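Local coordinates for NmrA family protein (PDB 3QVO), which is of unknown function but, as a Rossmann-fold protein of the NmrA family, probably binds NAD(P), at residues G33-H38 against K198-L203; T193-K198 against I219-P224. All blocks are in the same frame, centred on the assembly; numbering follows the deposited sequence.

Contact 1: residues G33-H38 against K198-L203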
ATOM      1  N   GLY A  33      -2.038   3.648  -9.388  1.00 64.69           N
ATOM      2  CA  GLY A  33      -1.021   4.456  -8.717  1.00 65.59           C
ATOM      3  C   GLY A  33       0.399   4.110  -9.129  1.00 66.57           C
ATOM      4  O   GLY A  33       0.691   2.994  -9.568  1.00 65.54           O
ATOM      5  N   GLN A  34       1.297   5.068  -8.936  1.00 68.19           N
ATOM      6  CA  GLN A  34       2.655   4.956  -9.429  1.00 69.48           C
ATOM      7  C   GLN A  34       3.515   3.958  -8.656  1.00 66.92           C
ATOM      8  O   GLN A  34       4.395   3.333  -9.248  1.00 68.73           O
ATOM      9  CB  GLN A  34       3.337   6.327  -9.438  1.00 73.21           C
ATOM     10  CG  GLN A  34       2.520   7.469 -10.078  1.00 77.63           C
ATOM     11  CD  GLN A  34       3.281   8.776 -10.118  1.00 84.04           C
ATOM     12  OE1 GLN A  34       4.476   8.810 -10.421  1.00 88.91           O
ATOM     13  NE2 GLN A  34       2.591   9.860  -9.814  1.00 86.52           N
ATOM     14  N   ILE A  35       3.326   3.820  -7.352  1.00 63.46           N
ATOM     15  CA  ILE A  35       3.983   2.723  -6.636  1.00 61.88           C
ATOM     16  C   ILE A  35       3.364   1.396  -7.056  1.00 60.64           C
ATOM     17  O   ILE A  35       4.081   0.384  -7.260  1.00 61.64           O
ATOM     18  CB  ILE A  35       3.911   2.855  -5.099  1.00 59.89           C
ATOM     19  CG1 ILE A  35       4.841   3.983  -4.606  1.00 62.00           C
ATOM     20  CG2 ILE A  35       4.331   1.575  -4.413  1.00 56.14           C
ATOM     21  CD1 ILE A  35       4.432   4.527  -3.206  1.00 58.01           C
ATOM     22  N   ALA A  36       2.053   1.400  -7.222  1.00 58.49           N
ATOM     23  CA  ALA A  36       1.342   0.206  -7.620  1.00 58.06           C
ATOM     24  C   ALA A  36       1.920  -0.411  -8.926  1.00 59.80           C
ATOM     25  O   ALA A  36       2.021  -1.634  -9.032  1.00 59.13           O
ATOM     26  CB  ALA A  36      -0.161   0.483  -7.754  1.00 56.47           C
ATOM     27  N   ARG A  37       2.318   0.434  -9.884  1.00 62.41           N
ATOM     28  CA  ARG A  37       2.752  -0.009 -11.207  1.00 64.68           C
ATOM     29  C   ARG A  37       4.010  -0.853 -11.166  1.00 65.66           C
ATOM     30  O   ARG A  37       4.169  -1.784 -11.965  1.00 66.30           O
ATOM     31  CB  ARG A  37       2.978   1.173 -12.163  1.00 68.13           C
ATOM     32  N   HIS A  38       4.890  -0.528 -10.227  1.00 65.36           N
ATOM     33  CA  HIS A  38       6.112  -1.275 -10.025  1.00 65.55           C
ATOM     34  C   HIS A  38       5.757  -2.609  -9.359  1.00 62.70           C
ATOM     35  O   HIS A  38       6.315  -3.632  -9.697  1.00 64.65           O
ATOM     36  CB  HIS A  38       7.102  -0.515  -9.132  1.00 66.14           C
ATOM     37  CG  HIS A  38       7.603   0.778  -9.698  1.00 68.53           C
ATOM     38  ND1 HIS A  38       8.532   0.842 -10.708  1.00 75.60           N
ATOM     39  CD2 HIS A  38       7.378   2.059  -9.325  1.00 69.26           C
ATOM     40  CE1 HIS A  38       8.817   2.105 -10.972  1.00 75.41           C
ATOM     41  NE2 HIS A  38       8.134   2.866 -10.138  1.00 72.73           N
ATOM     42  N   LYS A 198      10.387   2.790  -6.370  1.00 68.63           N
ATOM     43  CA  LYS A 198      10.838   1.433  -6.652  1.00 70.05           C
ATOM     44  C   LYS A 198      11.260   0.753  -5.358  1.00 68.75           C
ATOM     45  O   LYS A 198      10.989  -0.443  -5.168  1.00 67.90           O
ATOM     46  CB  LYS A 198      11.972   1.474  -7.668  1.00 73.60           C
ATOM     47  CG  LYS A 198      12.227   0.224  -8.440  1.00 78.05           C
ATOM     48  CD  LYS A 198      13.026   0.531  -9.746  1.00 86.38           C
ATOM     49  CE  LYS A 198      12.059   0.960 -10.909  1.00 88.49           C
ATOM     50  NZ  LYS A 198      12.733   1.349 -12.181  1.00 89.98           N
ATOM     51  N   SER A 199      11.846   1.521  -4.441  1.00 68.39           N
ATOM     52  CA  SER A 199      12.228   0.975  -3.154  1.00 68.05           C
ATOM     53  C   SER A 199      10.997   0.491  -2.404  1.00 66.02           C
ATOM     54  O   SER A 199      10.965  -0.630  -1.871  1.00 65.13           O
ATOM     55  CB  SER A 199      12.948   2.006  -2.299  1.00 69.83           C
ATOM     56  OG  SER A 199      14.202   2.420  -2.876  1.00 71.52           O
ATOM     57  N   VAL A 200       9.976   1.331  -2.377  1.00 64.71           N
ATOM     58  CA  VAL A 200       8.794   1.007  -1.616  1.00 62.35           C
ATOM     59  C   VAL A 200       8.094  -0.188  -2.250  1.00 61.40           C
ATOM     60  O   VAL A 200       7.611  -1.064  -1.552  1.00 59.45           O
ATOM     61  CB  VAL A 200       7.860   2.205  -1.493  1.00 62.14           C
ATOM     62  CG1 VAL A 200       6.623   1.835  -0.654  1.00 59.70           C
ATOM     63  CG2 VAL A 200       8.605   3.374  -0.863  1.00 63.32           C
ATOM     64  N   ALA A 201       8.083  -0.241  -3.572  1.00 62.43           N
ATOM     65  CA  ALA A 201       7.514  -1.402  -4.271  1.00 62.07           C
ATOM     66  C   ALA A 201       8.267  -2.677  -3.933  1.00 62.60           C
ATOM     67  O   ALA A 201       7.659  -3.732  -3.732  1.00 62.25           O
ATOM     68  CB  ALA A 201       7.487  -1.190  -5.777  1.00 62.26           C
ATOM     69  N   ALA A 202       9.586  -2.588  -3.860  1.00 64.84           N
ATOM     70  CA  ALA A 202      10.407  -3.746  -3.499  1.00 65.07           C
ATOM     71  C   ALA A 202      10.015  -4.274  -2.126  1.00 63.44           C
ATOM     72  O   ALA A 202       9.930  -5.461  -1.929  1.00 64.37           O
ATOM     73  CB  ALA A 202      11.862  -3.385  -3.529  1.00 67.46           C
ATOM     74  N   LEU A 203       9.788  -3.399  -1.169  1.00 62.69           N
ATOM     75  CA  LEU A 203       9.362  -3.847   0.158  1.00 61.77           C
ATOM     76  C   LEU A 203       8.000  -4.542   0.068  1.00 59.18           C
ATOM     77  O   LEU A 203       7.819  -5.598   0.610  1.00 58.66           O
ATOM     78  CB  LEU A 203       9.264  -2.668   1.141  1.00 60.78           C
ATOM     79  CG  LEU A 203       8.925  -3.039   2.606  1.00 60.02           C
ATOM     80  CD1 LEU A 203       9.860  -4.111   3.283  1.00 60.52           C
ATOM     81  CD2 LEU A 203       8.901  -1.773   3.456  1.00 59.53           C
TER

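Contact 2: residues T193-K198 against I219-P224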
ATOM      1  N   THR A 193      15.151  11.827   4.239  1.00 81.23           N
ATOM      2  CA  THR A 193      14.259  12.771   3.601  1.00 81.72           C
ATOM      3  C   THR A 193      13.430  12.217   2.444  1.00 78.38           C
ATOM      4  O   THR A 193      12.341  12.688   2.213  1.00 76.36           O
ATOM      5  CB  THR A 193      15.140  13.917   3.087  1.00 85.62           C
ATOM      6  OG1 THR A 193      15.324  14.863   4.158  1.00 92.18           O
ATOM      7  CG2 THR A 193      14.561  14.593   1.851  1.00 88.61           C
ATOM      8  N   ILE A 194      13.992  11.262   1.691  1.00 77.91           N
ATOM      9  CA  ILE A 194      13.409  10.788   0.433  1.00 76.83           C
ATOM     10  C   ILE A 194      13.482   9.261   0.320  1.00 75.25           C
ATOM     11  O   ILE A 194      14.227   8.600   1.046  1.00 75.93           O
ATOM     12  CB  ILE A 194      14.121  11.390  -0.788  1.00 80.01           C
ATOM     13  CG1 ILE A 194      15.562  10.839  -0.927  1.00 82.34           C
ATOM     14  CG2 ILE A 194      14.160  12.947  -0.731  1.00 82.01           C
ATOM     15  CD1 ILE A 194      16.450  11.598  -1.911  1.00 81.97           C
ATOM     16  N   VAL A 195      12.703   8.706  -0.600  1.00 73.45           N
ATOM     17  CA  VAL A 195      12.824   7.300  -0.961  1.00 71.46           C
ATOM     18  C   VAL A 195      12.213   7.078  -2.323  1.00 70.71           C
ATOM     19  O   VAL A 195      11.233   7.722  -2.682  1.00 69.88           O
ATOM     20  CB  VAL A 195      12.187   6.377   0.096  1.00 69.11           C
ATOM     21  CG1 VAL A 195      10.672   6.468   0.081  1.00 66.05           C
ATOM     22  CG2 VAL A 195      12.653   4.971  -0.100  1.00 67.57           C
ATOM     23  N   SER A 196      12.834   6.212  -3.110  1.00 71.02           N
ATOM     24  CA  SER A 196      12.317   5.879  -4.414  1.00 71.08           C
ATOM     25  C   SER A 196      11.046   5.037  -4.290  1.00 67.92           C
ATOM     26  O   SER A 196      10.887   4.203  -3.393  1.00 65.72           O
ATOM     27  CB  SER A 196      13.378   5.112  -5.233  1.00 73.60           C
ATOM     28  OG  SER A 196      13.543   3.770  -4.767  1.00 71.02           O
ATOM     29  N   ARG A 197      10.123   5.291  -5.192  1.00 67.87           N
ATOM     30  CA  ARG A 197       8.948   4.456  -5.335  1.00 65.38           C
ATOM     31  C   ARG A 197       9.349   3.000  -5.578  1.00 65.74           C
ATOM     32  O   ARG A 197       8.735   2.078  -5.059  1.00 64.18           O
ATOM     33  CB  ARG A 197       8.134   4.957  -6.516  1.00 65.90           C
ATOM     34  CG  ARG A 197       7.447   6.273  -6.264  1.00 67.87           C
ATOM     35  CD  ARG A 197       6.339   6.543  -7.270  1.00 69.57           C
ATOM     36  NE  ARG A 197       5.624   7.771  -6.954  1.00 71.66           N
ATOM     37  CZ  ARG A 197       6.098   8.998  -7.148  1.00 74.86           C
ATOM     38  NH1 ARG A 197       5.370  10.053  -6.808  1.00 76.04           N
ATOM     39  NH2 ARG A 197       7.302   9.185  -7.646  1.00 77.08           N
ATOM     40  N   LYS A 198      10.387   2.790  -6.370  1.00 68.63           N
ATOM     41  CA  LYS A 198      10.838   1.433  -6.652  1.00 70.05           C
ATOM     42  C   LYS A 198      11.260   0.753  -5.358  1.00 68.75           C
ATOM     43  O   LYS A 198      10.989  -0.443  -5.168  1.00 67.90           O
ATOM     44  CB  LYS A 198      11.972   1.474  -7.668  1.00 73.60           C
ATOM     45  CG  LYS A 198      12.227   0.224  -8.440  1.00 78.05           C
ATOM     46  CD  LYS A 198      13.026   0.531  -9.746  1.00 86.38           C
ATOM     47  CE  LYS A 198      12.059   0.960 -10.909  1.00 88.49           C
ATOM     48  NZ  LYS A 198      12.733   1.349 -12.181  1.00 89.98           N
ATOM     49  N   ILE A 219       5.817   1.317   9.792  1.00 64.16           N
ATOM     50  CA  ILE A 219       7.229   1.435   9.439  1.00 65.10           C
ATOM     51  C   ILE A 219       7.458   2.623   8.530  1.00 64.11           C
ATOM     52  O   ILE A 219       6.798   2.754   7.497  1.00 61.59           O
ATOM     53  CB  ILE A 219       7.629   0.217   8.582  1.00 66.06           C
ATOM     54  CG1 ILE A 219       7.340  -1.100   9.271  1.00 67.91           C
ATOM     55  CG2 ILE A 219       9.076   0.274   8.164  1.00 70.54           C
ATOM     56  CD1 ILE A 219       7.330  -2.235   8.270  1.00 67.76           C
ATOM     57  N   GLY A 220       8.419   3.474   8.887  1.00 65.48           N
ATOM     58  CA  GLY A 220       8.904   4.495   7.972  1.00 64.90           C
ATOM     59  C   GLY A 220       9.936   3.901   7.031  1.00 65.39           C
ATOM     60  O   GLY A 220      10.716   3.022   7.428  1.00 65.49           O
ATOM     61  N   ILE A 221       9.940   4.376   5.783  1.00 64.99           N
ATOM     62  CA  ILE A 221      10.869   3.902   4.764  1.00 65.87           C
ATOM     63  C   ILE A 221      11.615   5.115   4.176  1.00 68.04           C
ATOM     64  O   ILE A 221      11.006   6.014   3.601  1.00 67.17           O
ATOM     65  CB  ILE A 221      10.132   3.170   3.596  1.00 64.56           C
ATOM     66  CG1 ILE A 221       9.029   2.231   4.098  1.00 63.02           C
ATOM     67  CG2 ILE A 221      11.114   2.358   2.724  1.00 63.10           C
ATOM     68  CD1 ILE A 221       7.929   1.966   3.013  1.00 61.97           C
ATOM     69  N   ASN A 222      12.932   5.135   4.323  1.00 70.51           N
ATOM     70  CA  ASN A 222      13.752   6.175   3.690  1.00 72.93           C
ATOM     71  C   ASN A 222      15.039   5.633   3.019  1.00 74.92           C
ATOM     72  O   ASN A 222      15.568   4.607   3.413  1.00 74.80           O
ATOM     73  CB  ASN A 222      14.130   7.239   4.726  1.00 74.59           C
ATOM     74  CG  ASN A 222      15.182   6.754   5.689  1.00 76.10           C
ATOM     75  OD1 ASN A 222      14.855   6.147   6.703  1.00 77.49           O
ATOM     76  ND2 ASN A 222      16.463   7.000   5.364  1.00 77.45           N
ATOM     77  N   GLN A 223      15.538   6.364   2.026  1.00 76.71           N
ATOM     78  CA  GLN A 223      16.821   6.089   1.412  1.00 79.27           C
ATOM     79  C   GLN A 223      17.905   6.458   2.429  1.00 81.97           C
ATOM     80  O   GLN A 223      17.768   7.467   3.117  1.00 83.35           O
ATOM     81  CB  GLN A 223      16.934   6.926   0.134  1.00 80.97           C
ATOM     82  CG  GLN A 223      18.178   6.743  -0.714  1.00 82.01           C
ATOM     83  CD  GLN A 223      18.038   7.416  -2.100  1.00 82.87           C
ATOM     84  OE1 GLN A 223      16.987   7.303  -2.785  1.00 76.32           O
ATOM     85  NE2 GLN A 223      19.101   8.112  -2.523  1.00 83.06           N
ATOM     86  N   PRO A 224      18.940   5.624   2.588  1.00 83.17           N
ATOM     87  CA  PRO A 224      19.984   5.981   3.536  1.00 85.43           C
ATOM     88  C   PRO A 224      20.789   7.177   3.073  1.00 87.93           C
ATOM     89  O   PRO A 224      20.951   7.375   1.868  1.00 89.38           O
ATOM     90  CB  PRO A 224      20.886   4.743   3.564  1.00 86.70           C
ATOM     91  CG  PRO A 224      20.043   3.623   3.082  1.00 85.19           C
ATOM     92  CD  PRO A 224      19.061   4.231   2.131  1.00 83.33           C
TER
HETATM   93  O   HOH W   1      15.348   5.124  -2.800  1.00 67.81           O

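Contact 1: residues G33-H38 against K198-L203
Ile35 and His38, one turn apart on helix 34-43, face Lys198, Val200 and Ala201 of helix 197-209 in the helix layer of a Rossmann fold. Helix 34-43 follows strand 24-29 and the glycine-containing turn that ends with Gly33, the usual place of the dinucleotide-binding loop in this fold. The short axes pass 8.5 Å apart at a crossing angle of -56°, near enough for the methyl of Ala201 to reach the opposing backbone.

Apolar packing fills the middle and the buried side. Ala201 CB lies 3.4 Å from His38 CB, a tight approach, and 4.0 Å from the backbone O of Ile35; it thus sits against the turn from Ile35 to His38, touching a backbone oxygen and a side-chain carbon. Ile35 extends past it, CD1 meeting Val200 CG1 at 4.3 Å in a looser touch. The same isoleucine reaches Tyr93 and Asn95 of strand 91-95 and Leu173 of strand 164-174, so this side of the contact rests on the sheet.

Mixed polar and aliphatic contacts make up the other side. The His38 ring has the backbone N of Lys198 over one face, while Ala201 CB approaches it obliquely. Lys198 sends CG anti to its own N (chi1 -158°) and bends at chi3, which carries the chain across the histidine side chain at about a right angle. Its ammonium group forms a salt bridge with Asp177, and no hydrogen bond joins the two segments. What touches the imidazole is the methylene before the charge: Lys198 CE lies 3.4 Å from His38 CE1 and 3.5 Å from His38 ND1.

Contact 2: residues T193-K198 against I219-P224
Val195 packs closely on the end of strand 219-222, while the side chain of Gln223 reaches a more open side, where a water links it to Ser196. On the tight side, Val195 CG1 comes within 3.6 Å of the backbone O of Ile221, and its CG2 lies 4.1 Å from Ile221 CG2. With chi1 at 71°, CG1 sits between the backbone N and the carbonyl carbon and CG2 is anti to N, which turns one methyl to the Ile221 carbonyl and the other to the Gln223 amide.

One direct hydrogen bond joins the segments: Gln223 N donates to Ile194 O at 2.8 Å, nearly straight at 174° and in the carbonyl plane. Gln223 CB also approaches that oxygen, at 3.3 Å. Strands 194-196 and 219-222 both pair in parallel with strand 164-174 in the mixed sheet of this Rossmann fold, but their short axes are turned 81° from each other, so the bond ties the residue after strand 219-222 to strand 194-196, rather than forming part of regular strand pairing. Away from the water, the buried Asn222 uses ND2 to bond Glu182 and, within 219-224, to donate to Gln223 O at 2.6 Å from above the carbonyl plane.

Toward the looser side Gln223 stretches out, CG anti to N, and its OE1 ends 4.2 Å from Ile194 CG1. A water bridges the segments there, accepting from Ser196 N at 2.8 Å and donating to Gln223 OE1 at 2.7 Å. Ser196 stands at the N-cap of helix 197-209, its hydroxyl hydrogen-bonded to Ser199.

In the fold
The centres of the two contacts lie about 11 Å apart, and the segments alternate along the chain: 33-38, 193-198, 198-203, 219-224. Lys198 falls within both ranges but makes contact only in contact 1. Strand 194-196 runs straight into helix 197-209, so contact 2 holds the start of that unit to the end of strand 217-222, while contact 1 sets the helix against helix 34-43. Side chains bridge them: Ile35 CG1 lies 3.8 Å from Arg197 CG, and Leu203 CD2 3.9 Å from Ile221 CD1. The late strand and helix are thereby joined to the first helix of the NAD(P)H-binding family region on one side and to the last strand on the other.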